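Uncharacterized protein (PDB 3FOJ) is of unknown function but has a rhodanese-like domain, the fold of sulfurtransferases that carry sulfur on a cysteine, and so may handle sulfur. Local coordinates at residues 3-8 / 85-90; 19-24 / 36-41; 48-53 / 74-79; 59-64 / 81-86. All blocks are in the same frame, centred on the assembly; numbering follows the deposited sequence.

Contact 1 of 4, residues 3-8 / 85-90; sequences SITVTE and NVEGGM
The stem of E87 overlaps S3, with E87 CG 3.7 Å from S3 CB, before its carboxylate turns to the serine hydroxyl. This is the outer edge of the parallel sheet of a rhodanese-like alpha/beta fold, where short strand 3-4 lies beside strand 82-86. S3 OG donates to E87 OE2 at 2.7 Å, arriving well above the carboxylate plane, 53° out of it. Serine suits this margin: its hydroxyl grips the acid while its CB rests near N85 CB. The backbones are zipped by I4 N to N85 O and E87 N to I4 O, both 2.9 Å. I4 and V86 share one face of the sheet, where both also pack on L9 of helix 6-11. On the face of S3, the amide of N85 is held by S69 and G66. Strand 3-4 gives way to the helix through T5, whose OG1 accepts E8 N while T5 N donates to E8 OE2, a capping box. V6 follows, its CG1 3.9 Å from V86 CG1. The facing chain leaves its strand by a type II turn from V86 to G89; at G88 (phi 87°) a CB would press on the carbonyl of E87. That carbonyl accepts a hydrogen bond from a water that in turn accepts from V6 N, 2.9 Å away.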
loop_
_atom_site.group_PDB
_atom_site.type_symbol
_atom_site.label_atom_id
_atom_site.label_comp_id
_atom_site.label_asym_id
_atom_site.label_seq_id
_atom_site.Cartn_x
_atom_site.Cartn_y
_atom_site.Cartn_z
ATOM N N SER A 3 3.959 9.533 5.487
ATOM C CA SER A 3 2.689 8.855 5.675
ATOM C C SER A 3 1.523 9.759 5.320
ATOM O O SER A 3 1.644 10.984 5.313
ATOM C CB SER A 3 2.538 8.392 7.124
ATOM O OG SER A 3 2.330 9.494 7.989
ATOM N N ILE A 4 0.395 9.138 5.014
ATOM C CA ILE A 4 -0.819 9.867 4.691
ATOM C C ILE A 4 -1.958 9.096 5.338
ATOM O O ILE A 4 -1.823 7.906 5.624
ATOM C CB ILE A 4 -1.058 9.955 3.173
ATOM C CG1 ILE A 4 -1.228 8.557 2.579
ATOM C CG2 ILE A 4 0.098 10.695 2.518
ATOM C CD1 ILE A 4 -1.806 8.561 1.172
ATOM N N THR A 5 -3.073 9.775 5.580
ATOM C CA THR A 5 -4.221 9.132 6.202
ATOM C C THR A 5 -5.092 8.464 5.145
ATOM O O THR A 5 -4.922 8.697 3.946
ATOM C CB THR A 5 -5.079 10.150 6.965
ATOM O OG1 THR A 5 -5.609 11.108 6.040
ATOM C CG2 THR A 5 -4.238 10.869 8.020
ATOM N N VAL A 6 -6.025 7.626 5.588
ATOM C CA VAL A 6 -6.908 6.951 4.648
ATOM C C VAL A 6 -7.824 7.959 3.976
ATOM O O VAL A 6 -8.206 7.783 2.822
ATOM C CB VAL A 6 -7.758 5.863 5.336
ATOM C CG1 VAL A 6 -6.859 4.730 5.795
ATOM C CG2 VAL A 6 -8.520 6.450 6.507
ATOM N N THR A 7 -8.164 9.024 4.697
ATOM C CA THR A 7 -9.016 10.061 4.139
ATOM C C THR A 7 -8.270 10.743 2.998
ATOM O O THR A 7 -8.849 11.025 1.946
ATOM C CB THR A 7 -9.399 11.102 5.211
ATOM O OG1 THR A 7 -10.225 10.476 6.200
ATOM C CG2 THR A 7 -10.156 12.267 4.585
ATOM N N GLU A 8 -6.979 10.994 3.206
ATOM C CA GLU A 8 -6.151 11.624 2.181
ATOM C C GLU A 8 -5.992 10.690 0.990
ATOM O O GLU A 8 -6.000 11.130 -0.157
ATOM C CB GLU A 8 -4.758 11.941 2.717
ATOM C CG GLU A 8 -4.697 12.943 3.838
ATOM C CD GLU A 8 -3.264 13.305 4.168
ATOM O OE1 GLU A 8 -2.649 14.058 3.382
ATOM O OE2 GLU A 8 -2.749 12.823 5.198
ATOM N N ASN A 85 3.579 5.457 3.807
ATOM C CA ASN A 85 2.713 4.588 4.591
ATOM C C ASN A 85 1.283 5.115 4.658
ATOM O O ASN A 85 1.060 6.320 4.737
ATOM C CB ASN A 85 3.265 4.450 6.014
ATOM C CG ASN A 85 2.525 3.405 6.822
ATOM O OD1 ASN A 85 2.334 2.286 6.361
ATOM N ND2 ASN A 85 2.112 3.765 8.031
ATOM N N VAL A 86 0.311 4.210 4.598
ATOM C CA VAL A 86 -1.085 4.607 4.712
ATOM C C VAL A 86 -1.472 4.305 6.159
ATOM O O VAL A 86 -1.649 3.146 6.542
ATOM C CB VAL A 86 -1.992 3.814 3.760
ATOM C CG1 VAL A 86 -3.433 4.281 3.925
ATOM C CG2 VAL A 86 -1.535 4.015 2.321
ATOM N N GLU A 87 -1.582 5.355 6.965
ATOM C CA GLU A 87 -1.898 5.202 8.380
ATOM C C GLU A 87 -3.228 4.512 8.661
ATOM O O GLU A 87 -4.221 4.741 7.973
ATOM C CB GLU A 87 -1.887 6.570 9.069
ATOM C CG GLU A 87 -0.677 7.429 8.728
ATOM C CD GLU A 87 -0.530 8.630 9.645
ATOM O OE1 GLU A 87 -1.555 9.277 9.953
ATOM O OE2 GLU A 87 0.613 8.931 10.049
ATOM N N GLY A 88 -3.234 3.654 9.677
ATOM C CA GLY A 88 -4.457 2.966 10.056
ATOM C C GLY A 88 -4.770 1.673 9.329
ATOM O O GLY A 88 -5.541 0.855 9.829
ATOM N N GLY A 89 -4.201 1.495 8.141
ATOM C CA GLY A 89 -4.429 0.282 7.375
ATOM C C GLY A 89 -5.831 0.088 6.825
ATOM O O GLY A 89 -6.667 0.999 6.859
HETATM N N MSE A 90 -6.084 -1.110 6.304
HETATM C CA MSE A 90 -7.389 -1.436 5.747
HETATM C C MSE A 90 -8.472 -1.391 6.821
HETATM O O MSE A 90 -9.655 -1.244 6.504
HETATM C CB MSE A 90 -7.353 -2.812 5.074
HETATM C CG MSE A 90 -6.570 -2.840 3.757
HETATM SE SE MSE A 90 -7.403 -1.811 2.324
HETATM C CE MSE A 90 -8.759 -3.094 1.813
HETATM O O HOH W 1 -5.709 7.056 8.435
#

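Contact 2 of 4, residues 19-24 / 36-41. With NA (sodium ion), chain B.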
loop_
_atom_site.group_PDB
_atom_site.type_symbol
_atom_site.label_atom_id
_atom_site.label_comp_id
_atom_site.label_asym_id
_atom_site.label_seq_id
_atom_site.Cartn_x
_atom_site.Cartn_y
_atom_site.Cartn_z
ATOM N N VAL A 19 -2.815 6.641 -8.200
ATOM C CA VAL A 19 -1.558 6.414 -7.498
ATOM C C VAL A 19 -1.242 4.927 -7.410
ATOM O O VAL A 19 -2.131 4.080 -7.544
ATOM C CB VAL A 19 -1.592 6.993 -6.067
ATOM C CG1 VAL A 19 -1.759 8.504 -6.119
ATOM C CG2 VAL A 19 -2.719 6.349 -5.273
ATOM N N ASN A 20 0.032 4.620 -7.191
ATOM C CA ASN A 20 0.486 3.239 -7.068
ATOM C C ASN A 20 0.253 2.769 -5.638
ATOM O O ASN A 20 0.814 3.334 -4.703
ATOM C CB ASN A 20 1.979 3.143 -7.369
ATOM C CG ASN A 20 2.335 3.629 -8.760
ATOM O OD1 ASN A 20 3.414 4.181 -8.971
ATOM N ND2 ASN A 20 1.445 3.408 -9.716
ATOM N N ILE A 21 -0.571 1.739 -5.473
ATOM C CA ILE A 21 -0.858 1.190 -4.155
ATOM C C ILE A 21 -0.391 -0.260 -4.100
ATOM O O ILE A 21 -0.620 -1.020 -5.038
ATOM C CB ILE A 21 -2.371 1.208 -3.846
ATOM C CG1 ILE A 21 -2.882 2.648 -3.822
ATOM C CG2 ILE A 21 -2.643 0.510 -2.516
ATOM C CD1 ILE A 21 -4.388 2.753 -3.694
ATOM N N VAL A 22 0.274 -0.627 -3.006
ATOM C CA VAL A 22 0.744 -1.992 -2.797
ATOM C C VAL A 22 0.158 -2.496 -1.477
ATOM O O VAL A 22 0.427 -1.940 -0.406
ATOM C CB VAL A 22 2.293 -2.077 -2.732
ATOM C CG1 VAL A 22 2.724 -3.514 -2.468
ATOM C CG2 VAL A 22 2.900 -1.577 -4.038
ATOM N N ASP A 23 -0.664 -3.537 -1.588
ATOM C CA ASP A 23 -1.347 -4.187 -0.467
ATOM C C ASP A 23 -0.439 -5.336 -0.020
ATOM O O ASP A 23 -0.251 -6.295 -0.763
ATOM C CB ASP A 23 -2.685 -4.740 -0.975
ATOM C CG ASP A 23 -3.558 -5.310 0.127
ATOM O OD1 ASP A 23 -3.030 -5.825 1.135
ATOM O OD2 ASP A 23 -4.798 -5.263 -0.035
ATOM N N VAL A 24 0.111 -5.247 1.190
ATOM C CA VAL A 24 1.027 -6.275 1.675
ATOM C C VAL A 24 0.445 -7.311 2.645
ATOM O O VAL A 24 1.187 -8.015 3.338
ATOM C CB VAL A 24 2.288 -5.612 2.299
ATOM C CG1 VAL A 24 2.977 -4.739 1.249
ATOM C CG2 VAL A 24 1.902 -4.756 3.505
ATOM N N PRO A 36 -9.451 -0.888 -5.406
ATOM C CA PRO A 36 -9.322 -1.017 -6.862
ATOM C C PRO A 36 -7.969 -0.501 -7.354
ATOM O O PRO A 36 -7.522 0.578 -6.953
ATOM C CB PRO A 36 -10.488 -0.183 -7.386
ATOM C CG PRO A 36 -11.523 -0.343 -6.301
ATOM C CD PRO A 36 -10.696 -0.186 -5.047
ATOM N N GLY A 37 -7.313 -1.290 -8.200
ATOM C CA GLY A 37 -6.024 -0.899 -8.748
ATOM C C GLY A 37 -4.792 -1.293 -7.948
ATOM O O GLY A 37 -3.670 -1.133 -8.422
ATOM N N ALA A 38 -4.989 -1.811 -6.742
ATOM C CA ALA A 38 -3.866 -2.192 -5.896
ATOM C C ALA A 38 -3.157 -3.466 -6.345
ATOM O O ALA A 38 -3.783 -4.396 -6.855
ATOM C CB ALA A 38 -4.336 -2.350 -4.449
ATOM N N GLU A 39 -1.840 -3.483 -6.158
ATOM C CA GLU A 39 -1.013 -4.640 -6.481
ATOM C C GLU A 39 -0.839 -5.370 -5.150
ATOM O O GLU A 39 -0.573 -4.738 -4.128
ATOM C CB GLU A 39 0.356 -4.191 -6.996
ATOM C CG GLU A 39 1.247 -5.329 -7.463
ATOM C CD GLU A 39 0.819 -5.880 -8.811
ATOM O OE1 GLU A 39 -0.380 -6.173 -8.984
ATOM O OE2 GLU A 39 1.687 -6.024 -9.696
ATOM N N THR A 40 -0.992 -6.689 -5.153
ATOM C CA THR A 40 -0.849 -7.454 -3.921
ATOM C C THR A 40 0.490 -8.187 -3.841
ATOM O O THR A 40 0.783 -9.061 -4.651
ATOM C CB THR A 40 -1.995 -8.488 -3.757
ATOM O OG1 THR A 40 -2.101 -9.288 -4.940
ATOM C CG2 THR A 40 -3.326 -7.789 -3.517
ATOM N N ILE A 41 1.320 -7.807 -2.881
ATOM C CA ILE A 41 2.603 -8.473 -2.685
ATOM C C ILE A 41 2.749 -8.631 -1.178
ATOM O O ILE A 41 2.990 -7.657 -0.475
ATOM C CB ILE A 41 3.780 -7.634 -3.217
ATOM C CG1 ILE A 41 3.601 -7.372 -4.714
ATOM C CG2 ILE A 41 5.095 -8.372 -2.946
ATOM C CD1 ILE A 41 4.661 -6.459 -5.312
HETATM NA NA NA B . -0.229 -10.520 -6.359
HETATM O O HOH W 2 -1.571 0.459 -7.952
HETATM O O HOH W 3 -1.118 -8.448 -8.148
HETATM O O HOH W 4 2.147 -9.790 -7.374
#
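A38 meets I21 at the entry of strand 39-40, starting the parallel pairing with strand 20-23 that completes a beta-alpha-beta unit through helix 27-30. Just before it, G37 reaches I21 N through a water, which donates to the G37 carbonyl; with phi at 89°, a CB on G37 would jam against P36 O. A38 offers just a methyl, which fits against I21 with CB 3.8 Å from I21 CG2. E39 binds the neighbouring strand on both sides of its own CA: E39 N reaches I21 O in an almost straight bond (177°), and E39 O accepts D23 N at 2.8 Å. Its CG is anti to the backbone N (chi1 -175°), a bend at chi2 puts CD to one side, and the acid leads away from the neighbouring strand. T40 looks both ways. Its CG2 rests 4.0 Å from D23 CB, on the face where D23 forms a salt bridge with R25, while its oxygens chelate a sodium ion, T40 O at 2.5 Å and T40 OG1 at 2.6 Å. A water that E39 shares with the ion and a second water join it, so a threonine serves here as both apolar neighbour and ligand. I41, a buried residue, ends the pairing: I41 N donates to D23 O, and I41 O receives the CA-H of V24, with CA 3.2 Å from that oxygen.

Contact 3 of 4, residues 48-53 / 74-79; sequences DNLNYF and QYLEQN
L50, in a short 3-10 turn, faces L76 near the C-terminal end of helix 67-77, their CA atoms 8.1 Å apart, so the two segments meet through side chains alone. The turn is tied by F53 N to L50 O, and the CB atoms of L50 and F53 both point toward the helix. Beyond the helix, N79 N still bonds to L76 O. The side chains of L50 and L76 run antiparallel past one another, and their CD2 methyls meet at 3.9 Å. The same L76 CD2 sits over one face of the F53 ring in a CH-pi contact, 4.1 Å from the ring centroid and offset toward the rim. On the opposite face Y52 CD2 lies over the ring centre, and L50 CA touches the ring edge in plane, so the flat phenyl is packed on both sides. Y75 has CG anti to its backbone N (chi1 179°), and its ring brings CE2 4.2 Å from L50 CD2, an oblique approach. N79 holds its amide over the centre of that ring, ND2 3.3 Å above the plane, while ND2 also donates to Y75 O at 2.9 Å; the L50 side chain meets that of N79 nearly at a right angle, CD1 beside OD1. Leucines and aromatics suit this seam, where the long connection between strands 39-40 and 58-62 is pinned on helix 67-77 of the rhodanese-like alpha/beta fold.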
loop_
_atom_site.group_PDB
_atom_site.type_symbol
_atom_site.label_atom_id
_atom_site.label_comp_id
_atom_site.label_asym_id
_atom_site.label_seq_id
_atom_site.Cartn_x
_atom_site.Cartn_y
_atom_site.Cartn_z
ATOM N N ASP A 48 12.076 -10.135 -2.073
ATOM C CA ASP A 48 12.320 -10.821 -3.341
ATOM C C ASP A 48 11.580 -10.186 -4.511
ATOM O O ASP A 48 11.644 -10.686 -5.633
ATOM C CB ASP A 48 11.917 -12.297 -3.235
ATOM C CG ASP A 48 12.932 -13.128 -2.477
ATOM O OD1 ASP A 48 14.112 -13.150 -2.888
ATOM O OD2 ASP A 48 12.551 -13.767 -1.476
ATOM N N ASN A 49 10.889 -9.080 -4.261
ATOM C CA ASN A 49 10.139 -8.418 -5.322
ATOM C C ASN A 49 10.508 -6.953 -5.518
ATOM O O ASN A 49 9.681 -6.153 -5.951
ATOM C CB ASN A 49 8.638 -8.550 -5.051
ATOM C CG ASN A 49 8.132 -9.956 -5.298
ATOM O OD1 ASN A 49 7.797 -10.318 -6.426
ATOM N ND2 ASN A 49 8.095 -10.765 -4.247
ATOM N N LEU A 50 11.754 -6.604 -5.213
ATOM C CA LEU A 50 12.206 -5.227 -5.368
ATOM C C LEU A 50 12.199 -4.767 -6.827
ATOM O O LEU A 50 12.060 -3.578 -7.105
ATOM C CB LEU A 50 13.608 -5.062 -4.763
ATOM C CG LEU A 50 13.670 -5.107 -3.231
ATOM C CD1 LEU A 50 15.115 -5.034 -2.754
ATOM C CD2 LEU A 50 12.870 -3.939 -2.665
ATOM N N ASN A 51 12.326 -5.710 -7.757
ATOM C CA ASN A 51 12.331 -5.377 -9.181
ATOM C C ASN A 51 10.972 -4.863 -9.664
ATOM O O ASN A 51 10.863 -4.301 -10.755
ATOM C CB ASN A 51 12.768 -6.604 -9.995
ATOM C CG ASN A 51 12.926 -6.304 -11.473
ATOM O OD1 ASN A 51 12.033 -6.576 -12.274
ATOM N ND2 ASN A 51 14.069 -5.736 -11.841
ATOM N N TYR A 52 9.936 -5.051 -8.852
ATOM C CA TYR A 52 8.600 -4.575 -9.206
ATOM C C TYR A 52 8.530 -3.050 -9.148
ATOM O O TYR A 52 7.832 -2.418 -9.942
ATOM C CB TYR A 52 7.550 -5.137 -8.237
ATOM C CG TYR A 52 6.193 -4.476 -8.373
ATOM C CD1 TYR A 52 5.316 -4.847 -9.395
ATOM C CD2 TYR A 52 5.803 -3.448 -7.512
ATOM C CE1 TYR A 52 4.089 -4.207 -9.558
ATOM C CE2 TYR A 52 4.578 -2.803 -7.671
ATOM C CZ TYR A 52 3.729 -3.187 -8.694
ATOM O OH TYR A 52 2.521 -2.548 -8.859
ATOM N N PHE A 53 9.260 -2.477 -8.196
ATOM C CA PHE A 53 9.262 -1.037 -7.949
ATOM C C PHE A 53 10.114 -0.183 -8.887
ATOM O O PHE A 53 11.327 -0.376 -8.995
ATOM C CB PHE A 53 9.686 -0.786 -6.496
ATOM C CG PHE A 53 8.800 -1.465 -5.484
ATOM C CD1 PHE A 53 7.647 -0.842 -5.012
ATOM C CD2 PHE A 53 9.104 -2.745 -5.026
ATOM C CE1 PHE A 53 6.804 -1.487 -4.105
ATOM C CE2 PHE A 53 8.270 -3.401 -4.124
ATOM C CZ PHE A 53 7.117 -2.769 -3.658
ATOM N N GLN A 74 9.870 1.597 5.448
ATOM C CA GLN A 74 11.254 1.818 5.866
ATOM C C GLN A 74 12.194 0.913 5.077
ATOM O O GLN A 74 13.255 1.345 4.619
ATOM C CB GLN A 74 11.411 1.553 7.363
ATOM C CG GLN A 74 10.760 2.604 8.247
ATOM C CD GLN A 74 11.108 2.426 9.709
ATOM O OE1 GLN A 74 10.747 1.427 10.329
ATOM N NE2 GLN A 74 11.821 3.398 10.268
ATOM N N TYR A 75 11.799 -0.344 4.913
ATOM C CA TYR A 75 12.606 -1.295 4.167
ATOM C C TYR A 75 12.777 -0.821 2.724
ATOM O O TYR A 75 13.886 -0.813 2.188
ATOM C CB TYR A 75 11.942 -2.673 4.183
ATOM C CG TYR A 75 12.711 -3.709 3.409
ATOM C CD1 TYR A 75 13.850 -4.309 3.949
ATOM C CD2 TYR A 75 12.333 -4.056 2.117
ATOM C CE1 TYR A 75 14.590 -5.225 3.214
ATOM C CE2 TYR A 75 13.066 -4.971 1.374
ATOM C CZ TYR A 75 14.195 -5.549 1.927
ATOM O OH TYR A 75 14.930 -6.441 1.188
ATOM N N LEU A 76 11.675 -0.421 2.094
ATOM C CA LEU A 76 11.729 0.052 0.717
ATOM C C LEU A 76 12.624 1.283 0.571
ATOM O O LEU A 76 13.468 1.335 -0.320
ATOM C CB LEU A 76 10.318 0.357 0.203
ATOM C CG LEU A 76 9.435 -0.883 0.016
ATOM C CD1 LEU A 76 8.037 -0.449 -0.378
ATOM C CD2 LEU A 76 10.032 -1.799 -1.054
ATOM N N GLU A 77 12.450 2.267 1.452
ATOM C CA GLU A 77 13.266 3.479 1.386
ATOM C C GLU A 77 14.754 3.167 1.540
ATOM O O GLU A 77 15.597 3.786 0.890
ATOM C CB GLU A 77 12.833 4.479 2.465
ATOM C CG GLU A 77 11.519 5.212 2.179
ATOM C CD GLU A 77 11.658 6.327 1.143
ATOM O OE1 GLU A 77 12.794 6.776 0.869
ATOM O OE2 GLU A 77 10.618 6.773 0.614
ATOM N N GLN A 78 15.075 2.197 2.389
ATOM C CA GLN A 78 16.466 1.810 2.612
ATOM C C GLN A 78 17.018 0.989 1.447
ATOM O O GLN A 78 18.185 0.587 1.445
ATOM C CB GLN A 78 16.591 1.054 3.942
ATOM C CG GLN A 78 16.225 1.929 5.142
ATOM C CD GLN A 78 16.331 1.221 6.479
ATOM O OE1 GLN A 78 15.861 1.733 7.498
ATOM N NE2 GLN A 78 16.952 0.050 6.488
ATOM N N ASN A 79 16.170 0.744 0.450
ATOM C CA ASN A 79 16.577 0.015 -0.743
ATOM C C ASN A 79 16.390 0.894 -1.988
ATOM O O ASN A 79 16.322 0.402 -3.115
ATOM C CB ASN A 79 15.802 -1.310 -0.853
ATOM C CG ASN A 79 16.415 -2.415 0.005
ATOM O OD1 ASN A 79 17.457 -2.977 -0.339
ATOM N ND2 ASN A 79 15.780 -2.720 1.131
#

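Contact 4 of 4, residues 59-64 / 81-86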
loop_
_atom_site.group_PDB
_atom_site.type_symbol
_atom_site.label_atom_id
_atom_site.label_comp_id
_atom_site.label_asym_id
_atom_site.label_seq_id
_atom_site.Cartn_x
_atom_site.Cartn_y
_atom_site.Cartn_z
ATOM N N TYR A 59 5.267 4.740 -4.201
ATOM C CA TYR A 59 4.296 3.708 -3.862
ATOM C C TYR A 59 3.695 3.880 -2.473
ATOM O O TYR A 59 4.411 4.116 -1.499
ATOM C CB TYR A 59 4.957 2.331 -3.969
ATOM C CG TYR A 59 5.463 2.022 -5.356
ATOM C CD1 TYR A 59 6.669 2.556 -5.824
ATOM C CD2 TYR A 59 4.707 1.242 -6.226
ATOM C CE1 TYR A 59 7.098 2.317 -7.132
ATOM C CE2 TYR A 59 5.120 1.001 -7.522
ATOM C CZ TYR A 59 6.313 1.539 -7.973
ATOM O OH TYR A 59 6.700 1.301 -9.271
ATOM N N TYR A 60 2.372 3.756 -2.402
ATOM C CA TYR A 60 1.649 3.874 -1.144
ATOM C C TYR A 60 1.427 2.456 -0.640
ATOM O O TYR A 60 0.838 1.631 -1.329
ATOM C CB TYR A 60 0.327 4.614 -1.366
ATOM C CG TYR A 60 0.533 6.062 -1.761
ATOM C CD1 TYR A 60 0.817 6.419 -3.080
ATOM C CD2 TYR A 60 0.495 7.074 -0.802
ATOM C CE1 TYR A 60 1.064 7.758 -3.431
ATOM C CE2 TYR A 60 0.740 8.403 -1.141
ATOM C CZ TYR A 60 1.022 8.739 -2.450
ATOM O OH TYR A 60 1.261 10.056 -2.772
ATOM N N ILE A 61 1.907 2.183 0.568
ATOM C CA ILE A 61 1.838 0.846 1.146
ATOM C C ILE A 61 0.750 0.706 2.196
ATOM O O ILE A 61 0.662 1.514 3.117
ATOM C CB ILE A 61 3.194 0.489 1.785
ATOM C CG1 ILE A 61 4.339 0.860 0.823
ATOM C CG2 ILE A 61 3.222 -0.977 2.178
ATOM C CD1 ILE A 61 4.273 0.208 -0.558
ATOM N N ILE A 62 -0.068 -0.337 2.070
ATOM C CA ILE A 62 -1.151 -0.556 3.024
ATOM C C ILE A 62 -1.220 -2.010 3.502
ATOM O O ILE A 62 -0.945 -2.938 2.745
ATOM C CB ILE A 62 -2.515 -0.127 2.405
ATOM C CG1 ILE A 62 -3.582 -0.058 3.491
ATOM C CG2 ILE A 62 -2.925 -1.092 1.296
ATOM C CD1 ILE A 62 -4.885 0.550 3.004
ATOM N N CYS A 63 -1.564 -2.189 4.774
ATOM C CA CYS A 63 -1.686 -3.513 5.366
ATOM C C CYS A 63 -2.974 -3.518 6.179
ATOM O O CYS A 63 -3.828 -2.659 5.988
ATOM C CB CYS A 63 -0.485 -3.816 6.267
ATOM S SG CYS A 63 -0.319 -2.742 7.707
ATOM N N LYS A 64 -3.126 -4.484 7.077
ATOM C CA LYS A 64 -4.332 -4.550 7.893
ATOM C C LYS A 64 -4.458 -3.401 8.896
ATOM O O LYS A 64 -5.492 -2.731 8.946
ATOM C CB LYS A 64 -4.389 -5.882 8.653
ATOM C CG LYS A 64 -5.504 -5.953 9.697
ATOM C CD LYS A 64 -5.304 -7.142 10.627
ATOM C CE LYS A 64 -6.237 -7.075 11.831
ATOM N NZ LYS A 64 -5.894 -8.110 12.849
ATOM N N VAL A 81 13.761 2.900 -2.832
ATOM C CA VAL A 81 12.406 3.046 -3.347
ATOM C C VAL A 81 11.658 4.166 -2.627
ATOM O O VAL A 81 11.851 4.377 -1.430
ATOM C CB VAL A 81 11.620 1.725 -3.174
ATOM C CG1 VAL A 81 10.184 1.896 -3.655
ATOM C CG2 VAL A 81 12.313 0.606 -3.943
ATOM N N ASN A 82 10.812 4.883 -3.360
ATOM C CA ASN A 82 10.023 5.960 -2.770
ATOM C C ASN A 82 8.710 5.364 -2.287
ATOM O O ASN A 82 7.888 4.931 -3.091
ATOM C CB ASN A 82 9.742 7.053 -3.800
ATOM C CG ASN A 82 11.003 7.563 -4.456
ATOM O OD1 ASN A 82 11.376 7.120 -5.546
ATOM N ND2 ASN A 82 11.682 8.486 -3.787
ATOM N N ALA A 83 8.511 5.348 -0.973
ATOM C CA ALA A 83 7.299 4.771 -0.403
ATOM C C ALA A 83 6.670 5.642 0.678
ATOM O O ALA A 83 7.360 6.369 1.389
ATOM C CB ALA A 83 7.603 3.391 0.158
ATOM N N VAL A 84 5.351 5.542 0.789
ATOM C CA VAL A 84 4.575 6.303 1.759
ATOM C C VAL A 84 3.630 5.352 2.484
ATOM O O VAL A 84 2.961 4.535 1.855
ATOM C CB VAL A 84 3.746 7.398 1.058
ATOM C CG1 VAL A 84 2.982 8.215 2.091
ATOM C CG2 VAL A 84 4.664 8.291 0.229
ATOM N N ASN A 85 3.579 5.457 3.807
ATOM C CA ASN A 85 2.713 4.588 4.591
ATOM C C ASN A 85 1.283 5.115 4.658
ATOM O O ASN A 85 1.060 6.320 4.737
ATOM C CB ASN A 85 3.265 4.450 6.014
ATOM C CG ASN A 85 2.525 3.405 6.822
ATOM O OD1 ASN A 85 2.334 2.286 6.361
ATOM N ND2 ASN A 85 2.112 3.765 8.031
ATOM N N VAL A 86 0.311 4.210 4.598
ATOM C CA VAL A 86 -1.085 4.607 4.712
ATOM C C VAL A 86 -1.472 4.305 6.159
ATOM O O VAL A 86 -1.649 3.146 6.542
ATOM C CB VAL A 86 -1.992 3.814 3.760
ATOM C CG1 VAL A 86 -3.433 4.281 3.925
ATOM C CG2 VAL A 86 -1.535 4.015 2.321
HETATM O O HOH W 5 -1.454 0.335 6.324
#
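I61 and A83 meet on the helix-covered face of the sheet, CG1 to CB at 4.2 Å, where V73 and L76 of helix 67-77 also press on I61. They belong to the beta-alpha-beta unit made by strand 58-62, this helix and strand 82-86, in the middle of the rhodanese-like parallel sheet. The small methyl of A83 suits a place beside the bulkier I61. On the other face Y60 and V84 run alongside each other in the same direction, with Y60 CD2 3.8 Å from V84 CB; I4 of the edge strand packs on both. Further along, the side chains of I62 and V86 cross at a slant, CD1 coming within 4.1 Å of V86 CG1. At the other end V81 CG1 approaches Y59 CD1, and N82 O lies at the edge of the Y59 ring, whose phenol bonds N54 N. Between the faces runs the polar ladder: Y59 N to N82 O, V84 N to Y59 O, I61 N to V84 O at 2.9 Å (the straightest of these, 169°) and V86 N to I61 O. The strand then runs out at C63, the place where active rhodaneses carry their sulfur-bearing cysteine, although such a role is not established here. As the strands part, a water keeps them joined, accepting from C63 N at 3.0 Å and donating to V86 O at 2.8 Å.

In the fold
Contacts 1, 4 and 2 are seams of one parallel sheet, the centre of contact 4 lying 9 Å from those of the other two. Contacts 1 and 4 share strand 82-86, and M90 N reaches C63 O at 2.8 Å; contacts 4 and 2 are separated by the pairing of strand 58-62 with strand 20-23, through N20 O and V22 N to Y60. Contact 3 closes one end, F53 packing on Y59 and V22, and E77 OE2 accepting from A83 N. C63, just after strand 58-62, heads the loop that would form a rhodanese active site. The sodium ion, at the far edge, is about 12 Å from the I62 side chain and 11 Å from that of F53.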